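Local coordinates for protein seryl-tRNA synthetase, cytoplasmic (Candida albicans, PDB 3QO8) that catalyses the two-step attachment of serine to tRNA(Ser), first activating the amino acid with ATP and then passing it to the acceptor end of the tRNA, at residues A[108-113]-A[372-377]; A[269-274]-A[304-309]; A[337-342]-A[351-356]. All blocks are in the same frame, centred on the assembly; numbering follows the deposited sequence. Where two conformers were deposited one is given.

Interaction 1 (A[108-113]-A[372-377])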
ATOM      1  N   VAL A 108     -23.411 -17.880   9.929  1.00 30.05           N
ATOM      2  CA  VAL A 108     -23.055 -19.284  10.113  1.00 26.21           C
ATOM      3  C   VAL A 108     -21.759 -19.640   9.382  1.00 32.51           C
ATOM      4  O   VAL A 108     -21.635 -19.436   8.171  1.00 29.73           O
ATOM      5  CB  VAL A 108     -24.185 -20.219   9.640  1.00 28.07           C
ATOM      6  CG1 VAL A 108     -23.796 -21.685   9.847  1.00 23.97           C
ATOM      7  CG2 VAL A 108     -25.486 -19.894  10.373  1.00 30.04           C
ATOM      8  N   GLY A 109     -20.799 -20.177  10.124  1.00 28.77           N
ATOM      9  CA  GLY A 109     -19.538 -20.605   9.549  1.00 25.13           C
ATOM     10  C   GLY A 109     -19.687 -21.808   8.638  1.00 27.72           C
ATOM     11  O   GLY A 109     -20.678 -22.531   8.693  1.00 26.48           O
ATOM     12  N   ASN A 110     -18.697 -22.006   7.777  1.00 25.91           N
ATOM     13  CA  ASN A 110     -18.671 -23.145   6.873  1.00 23.02           C
ATOM     14  C   ASN A 110     -18.693 -24.457   7.681  1.00 29.78           C
ATOM     15  O   ASN A 110     -18.279 -24.486   8.848  1.00 22.02           O
ATOM     16  CB  ASN A 110     -17.406 -23.069   6.014  1.00 18.60           C
ATOM     17  CG  ASN A 110     -17.523 -23.861   4.734  1.00 21.00           C
ATOM     18  OD1 ASN A 110     -18.534 -24.505   4.487  1.00 24.92           O
ATOM     19  ND2 ASN A 110     -16.491 -23.794   3.898  1.00 22.65           N
ATOM     20  N   ILE A 111     -19.176 -25.536   7.070  1.00 24.85           N
ATOM     21  CA  ILE A 111     -19.209 -26.834   7.752  1.00 26.55           C
ATOM     22  C   ILE A 111     -17.804 -27.342   8.015  1.00 25.90           C
ATOM     23  O   ILE A 111     -17.036 -27.583   7.083  1.00 25.06           O
ATOM     24  CB  ILE A 111     -19.938 -27.906   6.925  1.00 29.42           C
ATOM     25  CG1 ILE A 111     -21.350 -27.442   6.568  1.00 31.08           C
ATOM     26  CG2 ILE A 111     -19.960 -29.244   7.683  1.00 28.80           C
ATOM     27  CD1 ILE A 111     -22.073 -26.843   7.720  1.00 37.37           C
ATOM     28  N   VAL A 112     -17.468 -27.506   9.287  1.00 19.28           N
ATOM     29  CA  VAL A 112     -16.166 -28.038   9.651  1.00 30.54           C
ATOM     30  C   VAL A 112     -15.996 -29.478   9.180  1.00 29.73           C
ATOM     31  O   VAL A 112     -16.812 -30.349   9.475  1.00 26.08           O
ATOM     32  CB  VAL A 112     -15.922 -27.972  11.164  1.00 28.36           C
ATOM     33  CG1 VAL A 112     -14.563 -28.558  11.479  1.00 23.56           C
ATOM     34  CG2 VAL A 112     -16.020 -26.530  11.638  1.00 29.68           C
ATOM     35  N   HIS A 113     -14.917 -29.709   8.445  1.00 25.22           N
ATOM     36  CA  HIS A 113     -14.632 -31.017   7.893  1.00 25.63           C
ATOM     37  C   HIS A 113     -14.474 -32.040   9.017  1.00 29.56           C
ATOM     38  O   HIS A 113     -13.875 -31.758  10.058  1.00 22.45           O
ATOM     39  CB  HIS A 113     -13.377 -30.948   7.030  1.00 27.00           C
ATOM     40  CG  HIS A 113     -13.140 -32.175   6.210  1.00 36.50           C
ATOM     41  ND1 HIS A 113     -12.195 -33.121   6.546  1.00 42.43           N
ATOM     42  CD2 HIS A 113     -13.729 -32.618   5.075  1.00 36.88           C
ATOM     43  CE1 HIS A 113     -12.204 -34.087   5.646  1.00 40.14           C
ATOM     44  NE2 HIS A 113     -13.123 -33.806   4.743  1.00 38.78           N
ATOM     45  N   ASN A 372      -8.942 -24.851   2.988  1.00 20.70           N
ATOM     46  CA  ASN A 372      -9.964 -25.187   2.006  1.00 22.05           C
ATOM     47  C   ASN A 372     -11.253 -24.527   2.466  1.00 21.98           C
ATOM     48  O   ASN A 372     -11.778 -24.846   3.541  1.00 23.49           O
ATOM     49  CB  ASN A 372     -10.161 -26.700   1.895  1.00 21.69           C
ATOM     50  CG  ASN A 372     -11.085 -27.091   0.748  1.00 25.88           C
ATOM     51  OD1 ASN A 372     -11.730 -26.236   0.130  1.00 26.19           O
ATOM     52  ND2 ASN A 372     -11.156 -28.389   0.464  1.00 24.14           N
ATOM     53  N   CYS A 373     -11.735 -23.576   1.671  1.00 19.84           N
ATOM     54  CA  CYS A 373     -12.944 -22.824   1.991  1.00 18.39           C
ATOM     55  C   CYS A 373     -14.135 -23.365   1.197  1.00 22.48           C
ATOM     56  O   CYS A 373     -15.201 -22.744   1.149  1.00 23.43           O
ATOM     57  CB  CYS A 373     -12.727 -21.319   1.707  1.00 18.48           C
ATOM     58  SG  CYS A 373     -11.405 -20.585   2.764  1.00 26.72           S
ATOM     59  N   THR A 374     -13.946 -24.534   0.587  1.00 17.79           N
ATOM     60  CA  THR A 374     -14.952 -25.139  -0.288  1.00 18.67           C
ATOM     61  C   THR A 374     -15.694 -24.067  -1.104  1.00 25.65           C
ATOM     62  O   THR A 374     -15.042 -23.255  -1.773  1.00 25.57           O
ATOM     63  CB  THR A 374     -15.908 -26.124   0.469  1.00 25.15           C
ATOM     64  OG1 THR A 374     -16.664 -25.429   1.470  1.00 22.32           O
ATOM     65  CG2 THR A 374     -15.104 -27.239   1.131  1.00 28.38           C
ATOM     66  N   ASP A 375     -17.025 -24.041  -1.064  1.00 24.50           N
ATOM     67  CA  ASP A 375     -17.763 -23.055  -1.867  1.00 27.06           C
ATOM     68  C   ASP A 375     -18.406 -21.942  -1.049  1.00 26.93           C
ATOM     69  O   ASP A 375     -19.376 -21.335  -1.487  1.00 27.37           O
ATOM     70  CB  ASP A 375     -18.840 -23.735  -2.718  1.00 30.09           C
ATOM     71  CG  ASP A 375     -19.811 -24.564  -1.881  1.00 37.32           C
ATOM     72  OD1 ASP A 375     -19.908 -24.327  -0.658  1.00 31.05           O
ATOM     73  OD2 ASP A 375     -20.485 -25.447  -2.452  1.00 33.87           O
ATOM     74  N   TYR A 376     -17.872 -21.679   0.138  1.00 25.22           N
ATOM     75  CA  TYR A 376     -18.433 -20.673   1.037  1.00 21.69           C
ATOM     76  C   TYR A 376     -18.308 -19.278   0.417  1.00 25.70           C
ATOM     77  O   TYR A 376     -19.251 -18.488   0.442  1.00 24.10           O
ATOM     78  CB  TYR A 376     -17.682 -20.722   2.367  1.00 24.29           C
ATOM     79  CG  TYR A 376     -18.302 -19.973   3.531  1.00 24.80           C
ATOM     80  CD1 TYR A 376     -19.295 -20.561   4.308  1.00 21.17           C
ATOM     81  CD2 TYR A 376     -17.871 -18.694   3.873  1.00 24.59           C
ATOM     82  CE1 TYR A 376     -19.848 -19.896   5.385  1.00 25.86           C
ATOM     83  CE2 TYR A 376     -18.418 -18.017   4.948  1.00 23.51           C
ATOM     84  CZ  TYR A 376     -19.407 -18.626   5.701  1.00 24.48           C
ATOM     85  OH  TYR A 376     -19.950 -17.978   6.785  1.00 26.45           O
ATOM     86  N   GLN A 377     -17.140 -18.978  -0.142  1.00 19.18           N
ATOM     87  CA  GLN A 377     -16.908 -17.665  -0.738  1.00 22.97           C
ATOM     88  C   GLN A 377     -17.459 -17.595  -2.160  1.00 23.27           C
ATOM     89  O   GLN A 377     -18.054 -16.595  -2.559  1.00 22.59           O
ATOM     90  CB  GLN A 377     -15.418 -17.323  -0.728  1.00 24.46           C
ATOM     91  CG  GLN A 377     -14.829 -17.248   0.677  1.00 30.29           C
ATOM     92  CD  GLN A 377     -13.340 -17.529   0.684  1.00 37.34           C
ATOM     93  OE1 GLN A 377     -12.876 -18.493   0.070  1.00 31.62           O
ATOM     94  NE2 GLN A 377     -12.579 -16.673   1.355  1.00 47.44           N
TER
HETATM   95  O   HOH W   1     -18.612 -26.736   2.957  1.00 47.18           O

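Interaction 2 (A[269-274]-A[304-309])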
ATOM      1  N   VAL A 269      -7.668 -23.477 -11.655  1.00 23.37           N
ATOM      2  CA  VAL A 269      -6.973 -22.233 -11.960  0.65 21.84           C
ATOM      3  C   VAL A 269      -6.146 -21.863 -10.728  1.00 25.32           C
ATOM      4  O   VAL A 269      -6.687 -21.768  -9.629  1.00 20.94           O
ATOM      5  CB  VAL A 269      -7.969 -21.106 -12.273  0.65 20.94           C
ATOM      6  CG1 VAL A 269      -7.290 -19.768 -12.211  0.65 15.60           C
ATOM      7  CG2 VAL A 269      -8.629 -21.328 -13.638  0.65 20.82           C
ATOM      8  N   ARG A 270      -4.847 -21.673 -10.907  1.00 19.33           N
ATOM      9  CA  ARG A 270      -3.957 -21.416  -9.784  1.00 15.19           C
ATOM     10  C   ARG A 270      -3.263 -20.063  -9.926  1.00 20.57           C
ATOM     11  O   ARG A 270      -2.616 -19.806 -10.938  1.00 19.84           O
ATOM     12  CB  ARG A 270      -2.914 -22.528  -9.702  1.00 17.82           C
ATOM     13  CG  ARG A 270      -3.524 -23.953  -9.596  1.00 19.78           C
ATOM     14  CD  ARG A 270      -2.439 -24.985  -9.306  1.00 24.45           C
ATOM     15  NE  ARG A 270      -2.980 -26.310  -8.983  1.00 26.82           N
ATOM     16  CZ  ARG A 270      -2.868 -27.376  -9.767  1.00 30.15           C
ATOM     17  NH1 ARG A 270      -2.225 -27.278 -10.924  1.00 29.46           N
ATOM     18  NH2 ARG A 270      -3.378 -28.546  -9.387  1.00 23.49           N
ATOM     19  N   TYR A 271      -3.404 -19.205  -8.916  1.00 15.68           N
ATOM     20  CA  TYR A 271      -2.763 -17.887  -8.929  1.00 14.73           C
ATOM     21  C   TYR A 271      -1.663 -17.776  -7.865  1.00 16.77           C
ATOM     22  O   TYR A 271      -1.852 -18.176  -6.717  1.00 17.59           O
ATOM     23  CB  TYR A 271      -3.783 -16.776  -8.708  1.00 14.15           C
ATOM     24  CG  TYR A 271      -4.770 -16.661  -9.842  1.00 17.43           C
ATOM     25  CD1 TYR A 271      -4.350 -16.268 -11.112  1.00 13.83           C
ATOM     26  CD2 TYR A 271      -6.105 -16.971  -9.659  1.00 23.08           C
ATOM     27  CE1 TYR A 271      -5.259 -16.178 -12.182  1.00 20.94           C
ATOM     28  CE2 TYR A 271      -7.011 -16.881 -10.710  1.00 24.29           C
ATOM     29  CZ  TYR A 271      -6.581 -16.481 -11.964  1.00 20.82           C
ATOM     30  OH  TYR A 271      -7.486 -16.400 -13.000  1.00 22.06           O
ATOM     31  N   ALA A 272      -0.519 -17.248  -8.281  1.00 13.88           N
ATOM     32  CA  ALA A 272       0.533 -16.830  -7.376  1.00 17.36           C
ATOM     33  C   ALA A 272       0.297 -15.347  -7.105  1.00 20.84           C
ATOM     34  O   ALA A 272       0.764 -14.477  -7.857  1.00 14.29           O
ATOM     35  CB  ALA A 272       1.887 -17.064  -8.016  1.00 15.95           C
ATOM     36  N   GLY A 273      -0.453 -15.064  -6.043  1.00 11.97           N
ATOM     37  CA  GLY A 273      -0.840 -13.701  -5.731  1.00 11.55           C
ATOM     38  C   GLY A 273       0.294 -12.951  -5.072  1.00 17.98           C
ATOM     39  O   GLY A 273       1.026 -13.518  -4.282  1.00 19.57           O
ATOM     40  N   TYR A 274       0.451 -11.678  -5.408  1.00 14.29           N
ATOM     41  CA  TYR A 274       1.432 -10.844  -4.727  1.00 13.06           C
ATOM     42  C   TYR A 274       0.818  -9.495  -4.405  1.00 20.13           C
ATOM     43  O   TYR A 274       0.195  -8.858  -5.269  1.00 15.66           O
ATOM     44  CB  TYR A 274       2.702 -10.646  -5.574  1.00 14.74           C
ATOM     45  CG  TYR A 274       3.528  -9.482  -5.069  1.00 13.74           C
ATOM     46  CD1 TYR A 274       4.053  -9.494  -3.775  1.00 14.84           C
ATOM     47  CD2 TYR A 274       3.736  -8.355  -5.844  1.00 17.40           C
ATOM     48  CE1 TYR A 274       4.776  -8.433  -3.282  1.00 16.59           C
ATOM     49  CE2 TYR A 274       4.488  -7.276  -5.354  1.00 21.57           C
ATOM     50  CZ  TYR A 274       4.998  -7.326  -4.070  1.00 18.39           C
ATOM     51  OH  TYR A 274       5.734  -6.280  -3.550  1.00 17.75           O
ATOM     52  N   PHE A 304      -3.539 -19.001  -4.533  1.00 16.79           N
ATOM     53  CA  PHE A 304      -4.991 -18.978  -4.561  1.00 13.58           C
ATOM     54  C   PHE A 304      -5.463 -19.868  -5.696  1.00 19.19           C
ATOM     55  O   PHE A 304      -5.036 -19.712  -6.845  1.00 18.57           O
ATOM     56  CB  PHE A 304      -5.579 -17.565  -4.709  1.00 16.10           C
ATOM     57  CG  PHE A 304      -7.089 -17.538  -4.550  1.00 15.61           C
ATOM     58  CD1 PHE A 304      -7.663 -17.318  -3.300  1.00 22.16           C
ATOM     59  CD2 PHE A 304      -7.917 -17.808  -5.622  1.00 18.07           C
ATOM     60  CE1 PHE A 304      -9.041 -17.324  -3.139  1.00 20.87           C
ATOM     61  CE2 PHE A 304      -9.306 -17.824  -5.472  1.00 20.85           C
ATOM     62  CZ  PHE A 304      -9.866 -17.585  -4.233  1.00 20.61           C
ATOM     63  N   VAL A 305      -6.351 -20.797  -5.370  1.00 17.88           N
ATOM     64  CA  VAL A 305      -6.735 -21.830  -6.321  1.00 17.74           C
ATOM     65  C   VAL A 305      -8.237 -22.032  -6.343  1.00 24.25           C
ATOM     66  O   VAL A 305      -8.885 -22.033  -5.302  1.00 21.53           O
ATOM     67  CB  VAL A 305      -6.067 -23.186  -5.979  1.00 21.44           C
ATOM     68  CG1 VAL A 305      -6.441 -24.240  -7.026  1.00 23.10           C
ATOM     69  CG2 VAL A 305      -4.555 -23.032  -5.891  1.00 20.56           C
ATOM     70  N   LEU A 306      -8.775 -22.197  -7.547  1.00 18.03           N
ATOM     71  CA  LEU A 306     -10.161 -22.572  -7.741  1.00 20.21           C
ATOM     72  C   LEU A 306     -10.150 -23.940  -8.391  1.00 20.64           C
ATOM     73  O   LEU A 306      -9.392 -24.182  -9.334  1.00 23.64           O
ATOM     74  CB  LEU A 306     -10.866 -21.562  -8.663  1.00 19.07           C
ATOM     75  CG  LEU A 306     -10.938 -20.094  -8.247  1.00 20.06           C
ATOM     76  CD1 LEU A 306      -9.621 -19.400  -8.521  1.00 36.92           C
ATOM     77  CD2 LEU A 306     -12.038 -19.375  -9.046  1.00 24.05           C
ATOM     78  N   THR A 307     -10.979 -24.843  -7.881  1.00 19.53           N
ATOM     79  CA  THR A 307     -11.044 -26.194  -8.391  1.00 16.46           C
ATOM     80  C   THR A 307     -12.498 -26.642  -8.452  1.00 23.41           C
ATOM     81  O   THR A 307     -13.385 -25.984  -7.909  1.00 21.74           O
ATOM     82  CB  THR A 307     -10.375 -27.215  -7.423  1.00 25.69           C
ATOM     83  OG1 THR A 307     -11.235 -27.431  -6.296  1.00 32.54           O
ATOM     84  CG2 THR A 307      -9.030 -26.718  -6.909  1.00 24.86           C
ATOM     85  N   GLU A 308     -12.721 -27.792  -9.076  1.00 26.08           N
ATOM     86  CA  GLU A 308     -14.006 -28.468  -8.989  1.00 32.89           C
ATOM     87  C   GLU A 308     -14.247 -28.925  -7.559  1.00 30.10           C
ATOM     88  O   GLU A 308     -13.301 -29.280  -6.846  1.00 28.70           O
ATOM     89  CB  GLU A 308     -14.037 -29.676  -9.918  1.00 36.19           C
ATOM     90  CG  GLU A 308     -13.698 -29.358 -11.353  1.00 38.42           C
ATOM     91  CD  GLU A 308     -14.012 -30.514 -12.275  1.00 41.59           C
ATOM     92  OE1 GLU A 308     -13.089 -30.994 -12.959  1.00 40.33           O
ATOM     93  OE2 GLU A 308     -15.185 -30.941 -12.316  1.00 43.96           O
ATOM     94  N   PRO A 309     -15.514 -28.915  -7.128  1.00 30.93           N
ATOM     95  CA  PRO A 309     -15.852 -29.357  -5.769  1.00 35.76           C
ATOM     96  C   PRO A 309     -15.234 -30.718  -5.434  1.00 33.74           C
ATOM     97  O   PRO A 309     -14.779 -30.939  -4.313  1.00 36.05           O
ATOM     98  CB  PRO A 309     -17.379 -29.451  -5.812  1.00 38.07           C
ATOM     99  CG  PRO A 309     -17.780 -28.394  -6.809  1.00 31.75           C
ATOM    100  CD  PRO A 309     -16.682 -28.369  -7.850  1.00 29.18           C
TER

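Interaction 3 (A[337-342]-A[351-356])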
ATOM      1  N   VAL A 337       0.610 -28.269  11.311  1.00 19.46           N
ATOM      2  CA  VAL A 337      -0.394 -28.584  12.322  1.00 18.48           C
ATOM      3  C   VAL A 337      -1.811 -28.393  11.816  1.00 19.71           C
ATOM      4  O   VAL A 337      -2.105 -27.435  11.101  1.00 21.44           O
ATOM      5  CB  VAL A 337      -0.186 -27.755  13.621  1.00 20.78           C
ATOM      6  CG1 VAL A 337       1.186 -28.057  14.229  1.00 21.83           C
ATOM      7  CG2 VAL A 337      -0.315 -26.266  13.346  1.00 20.57           C
ATOM      8  N   GLY A 338      -2.692 -29.307  12.203  1.00 20.47           N
ATOM      9  CA  GLY A 338      -4.097 -29.218  11.859  1.00 20.30           C
ATOM     10  C   GLY A 338      -4.819 -28.396  12.907  1.00 27.09           C
ATOM     11  O   GLY A 338      -4.973 -28.823  14.049  1.00 25.34           O
ATOM     12  N   ILE A 339      -5.270 -27.211  12.511  1.00 21.97           N
ATOM     13  CA  ILE A 339      -5.873 -26.258  13.439  1.00 20.10           C
ATOM     14  C   ILE A 339      -7.218 -26.746  13.993  1.00 22.65           C
ATOM     15  O   ILE A 339      -8.076 -27.220  13.239  1.00 24.42           O
ATOM     16  CB  ILE A 339      -6.046 -24.865  12.754  1.00 24.30           C
ATOM     17  CG1 ILE A 339      -4.697 -24.343  12.260  1.00 24.38           C
ATOM     18  CG2 ILE A 339      -6.683 -23.866  13.711  1.00 23.86           C
ATOM     19  CD1 ILE A 339      -3.651 -24.151  13.384  1.00 21.70           C
ATOM     20  N   VAL A 340      -7.405 -26.606  15.305  1.00 21.13           N
ATOM     21  CA  VAL A 340      -8.632 -27.069  15.961  1.00 21.95           C
ATOM     22  C   VAL A 340      -9.858 -26.300  15.473  1.00 22.45           C
ATOM     23  O   VAL A 340      -9.748 -25.141  15.062  1.00 24.20           O
ATOM     24  CB  VAL A 340      -8.554 -26.951  17.508  1.00 28.87           C
ATOM     25  CG1 VAL A 340      -7.511 -27.915  18.070  1.00 26.63           C
ATOM     26  CG2 VAL A 340      -8.255 -25.506  17.924  1.00 28.84           C
ATOM     27  N   SER A 341     -11.021 -26.939  15.545  1.00 25.07           N
ATOM     28  CA  SER A 341     -12.259 -26.344  15.032  1.00 26.94           C
ATOM     29  C   SER A 341     -12.533 -24.944  15.579  1.00 30.78           C
ATOM     30  O   SER A 341     -13.041 -24.089  14.862  1.00 30.09           O
ATOM     31  CB  SER A 341     -13.454 -27.249  15.315  1.00 27.02           C
ATOM     32  OG  SER A 341     -13.519 -27.585  16.697  1.00 27.34           O
ATOM     33  N   GLY A 342     -12.193 -24.715  16.844  1.00 30.77           N
ATOM     34  CA  GLY A 342     -12.519 -23.463  17.504  1.00 27.62           C
ATOM     35  C   GLY A 342     -11.699 -22.274  17.051  1.00 31.27           C
ATOM     36  O   GLY A 342     -11.989 -21.142  17.428  1.00 37.68           O
ATOM     37  N   LYS A 351      -8.137 -26.192   8.008  1.00 21.78           N
ATOM     38  CA  LYS A 351      -6.945 -25.360   7.906  1.00 22.31           C
ATOM     39  C   LYS A 351      -5.697 -26.040   8.479  1.00 21.74           C
ATOM     40  O   LYS A 351      -5.748 -26.642   9.552  1.00 22.58           O
ATOM     41  CB  LYS A 351      -7.176 -24.032   8.618  1.00 21.76           C
ATOM     42  CG  LYS A 351      -6.020 -23.057   8.507  1.00 25.24           C
ATOM     43  CD  LYS A 351      -6.459 -21.687   8.960  1.00 31.06           C
ATOM     44  CE  LYS A 351      -5.949 -21.392  10.344  1.00 30.00           C
ATOM     45  NZ  LYS A 351      -6.538 -20.140  10.869  1.00 47.51           N
ATOM     46  N   TYR A 352      -4.588 -25.949   7.748  1.00 19.80           N
ATOM     47  CA  TYR A 352      -3.278 -26.389   8.233  1.00 21.78           C
ATOM     48  C   TYR A 352      -2.405 -25.169   8.351  1.00 27.01           C
ATOM     49  O   TYR A 352      -2.403 -24.330   7.453  1.00 24.01           O
ATOM     50  CB  TYR A 352      -2.585 -27.318   7.234  1.00 17.47           C
ATOM     51  CG  TYR A 352      -2.962 -28.784   7.283  1.00 24.91           C
ATOM     52  CD1 TYR A 352      -3.975 -29.252   8.107  1.00 22.77           C
ATOM     53  CD2 TYR A 352      -2.288 -29.705   6.488  1.00 23.99           C
ATOM     54  CE1 TYR A 352      -4.306 -30.594   8.126  1.00 27.85           C
ATOM     55  CE2 TYR A 352      -2.613 -31.036   6.500  1.00 27.37           C
ATOM     56  CZ  TYR A 352      -3.616 -31.480   7.318  1.00 29.85           C
ATOM     57  OH  TYR A 352      -3.918 -32.820   7.315  1.00 38.22           O
ATOM     58  N   ASP A 353      -1.632 -25.077   9.426  1.00 20.73           N
ATOM     59  CA  ASP A 353      -0.617 -24.041   9.505  1.00 20.40           C
ATOM     60  C   ASP A 353       0.755 -24.701   9.391  1.00 27.19           C
ATOM     61  O   ASP A 353       0.969 -25.818   9.886  1.00 23.50           O
ATOM     62  CB  ASP A 353      -0.697 -23.276  10.833  1.00 16.97           C
ATOM     63  CG  ASP A 353      -1.832 -22.258  10.869  1.00 25.28           C
ATOM     64  OD1 ASP A 353      -2.654 -22.211   9.922  1.00 21.82           O
ATOM     65  OD2 ASP A 353      -1.907 -21.513  11.867  1.00 26.43           O
ATOM     66  N   LEU A 354       1.674 -24.030   8.711  1.00 18.67           N
ATOM     67  CA  LEU A 354       3.068 -24.420   8.761  1.00 15.81           C
ATOM     68  C   LEU A 354       3.690 -23.434   9.734  1.00 19.56           C
ATOM     69  O   LEU A 354       3.567 -22.219   9.570  1.00 17.31           O
ATOM     70  CB  LEU A 354       3.740 -24.357   7.379  1.00 15.70           C
ATOM     71  CG  LEU A 354       5.202 -24.834   7.321  1.00 18.46           C
ATOM     72  CD1 LEU A 354       5.539 -25.455   5.973  1.00 21.75           C
ATOM     73  CD2 LEU A 354       6.176 -23.713   7.653  1.00 15.23           C
ATOM     74  N   GLU A 355       4.310 -23.972  10.771  1.00 18.79           N
ATOM     75  CA  GLU A 355       4.969 -23.181  11.798  1.00 20.27           C
ATOM     76  C   GLU A 355       6.446 -23.529  11.765  1.00 18.10           C
ATOM     77  O   GLU A 355       6.824 -24.696  11.915  1.00 18.57           O
ATOM     78  CB  GLU A 355       4.389 -23.512  13.182  1.00 18.48           C
ATOM     79  CG  GLU A 355       2.855 -23.422  13.281  1.00 16.69           C
ATOM     80  CD  GLU A 355       2.363 -23.803  14.672  1.00 31.25           C
ATOM     81  OE1 GLU A 355       3.011 -24.658  15.312  1.00 27.33           O
ATOM     82  OE2 GLU A 355       1.354 -23.239  15.133  1.00 29.63           O
ATOM     83  N   ALA A 356       7.281 -22.519  11.555  1.00 19.16           N
ATOM     84  CA  ALA A 356       8.706 -22.749  11.366  1.00 14.32           C
ATOM     85  C   ALA A 356       9.418 -22.574  12.697  1.00 16.24           C
ATOM     86  O   ALA A 356       8.957 -21.834  13.563  1.00 18.45           O
ATOM     87  CB  ALA A 356       9.279 -21.770  10.342  1.00 12.88           C
TER
HETATM   88  O   HOH W   2      -8.051 -27.713  10.604  1.00 21.19           O

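Interaction 1 (A[108-113]-A[372-377])
Asn110 and Tyr376 bury more surface than any other residues where the loop that follows the long tRNA-binding helices meets a turn of the catalytic core, and they do it by sliding past one another in opposite directions. The Asn110 CB lies 3.6 Å from Tyr376 CD1, and the amide plane is turned 30° from the ring. CG of Tyr376 stands anti to its backbone N (chi1 -167°), and the ring reaches along the loop as far as Val108. There the hydroxyl donates to a backbone carbonyl, Tyr376 OH to Val108 O at 2.6 Å; the acceptor lies near the ring plane at its edge, while the donor sits above the carbonyl plane. One phenol thus both packs on the loop and binds it.

This close fit gives way to a more polar, watery side at Thr374, which is partly exposed. Asn110 ND2 donates an N-H to Thr374 OG1 at 2.9 Å, nearly straight at 172° and within the amide plane. A water spans the same two side chains, donating to Asn110 OD1 at 2.7 Å and lying 2.8 Å from Thr374 OG1, so the amide is held through both its oxygen and its nitrogen. The receiving segment is shaped by a type II' turn from Cys373 to Tyr376, overlapped at its start by an Asx turn in which Asn372 OD1 accepts from Thr374 N.

The contact joins the N-terminal arm to the aminoacylation core. Helix 15-25 covers Val108 and Ile111 through Ile18, Ala347 O takes a further bond from Asn110 ND2, and strand 399-404 with helix 312-329 flanks the turn that leads into helix 376-381.

Interaction 2 (A[269-274]-A[304-309])
Phe304, Tyr271 and Val269 have the most surface buried where strands 269-278 and 297-307 pair; segments 269-274 and 304-307 run antiparallel at 171° with their axes 4.7 Å apart. Phe304 and Tyr271 form a hydrogen-bonded pair: Tyr271 N donates to Phe304 O at 2.7 Å and Phe304 N returns a bond to Tyr271 O at 2.9 Å. Their side chains share one face of the sheet but meet only at the root, CB to CB at 4.5 Å. The Tyr271 CG is anti to its carbonyl carbon (chi1 -66°), whereas that of Phe304 is anti to its backbone N (chi1 -172°), and the two rings diverge from there.

Val269 pairs with Leu306 in the same manner, through reciprocal backbone bonds of 3.0 Å between Val269 N and Leu306 O and between Leu306 N and Val269 O. On this face the Leu306 CD1 methyl lies 4.2 Å from Tyr271 CE2. On the other face, Arg270 and Val305 run alongside each other in the same direction, with Arg270 CG 3.9 Å from Val305 CG1.

The pair is part of the antiparallel sheet at the core of the class II catalytic domain. Helix 248-252 packs on Tyr271 and Phe304, and the Tyr271 hydroxyl bonds to His255. Helix 312-329 covers the opposite face, where Glu315 forms a salt bridge with Arg270; strand 399-404 continues the sheet beyond 297-307.

Interaction 3 (A[337-342]-A[351-356])
Val337 and Asp353 form a hydrogen-bonded antiparallel pair, each giving its N-H to the other's carbonyl: Val337 N to Asp353 O and Asp353 N to Val337 O, both 2.9 Å. A third backbone bond, Ile339 N to Lys351 O at 3.1 Å, continues the ladder. One step further a water takes over, donating to Ile339 O and accepting from Lys351 N.

Between these bonds lies the non-hydrogen-bonded pair of Gly338 and Tyr352. Having no side chain, Gly338 brings its CA to 3.8 Å from Tyr352 CD1. Strands 334-338 and 350-358 make up a beta hairpin of the catalytic sheet, flanked by strand 126-131 beyond the first and by strand 363-372 beyond the second.

Van der Waals contacts join Val337 and Ile339 to the aliphatic and carboxylate parts of Lys351, Asp353 and Glu355. The Ile339 side chain crosses both Lys351 and Asp353: its CG1 lies 3.7 Å from Lys351 CE, and its CD1 is 3.5 Å from Asp353 OD2. The lysine chain is bent at chi3 (103°), which turns CE out of an extended course; the side chain comes within about 4 Å of a bound magnesium ion, nearest atoms. Val337 CG2 touches Glu355 CD at 3.9 Å, the two side chains crossing at about a right angle.

The two acids find polar partners beyond these segments: Asp353 OD1 bonds to the hydroxyl of Ser369 on strand 363-372, a residue of a magnesium site, and so stands in its second shell, while Glu355 OE1 forms a salt bridge with Arg335 within the hairpin.

Starting from the N terminus, the chain passes through the long helices of the tRNA-binding arm and reaches 108-113, where interaction 1 opens a loop that closes only at 372-377, with 258 residues between. Both other contacts fall within that span, one after the other and without crossing. Interaction 2 joins 269-274 to 304-309 across 29 residues; interaction 3 then closes the short hairpin between 337-342 and 351-356. These two build separate parts of the same catalytic sheet, their centres 20 Å apart, whereas interaction 1 ties the arm to that core. Interactions 1 and 3 also touch directly, Val112 CG1 lying 4.2 Å from Ser341 CB.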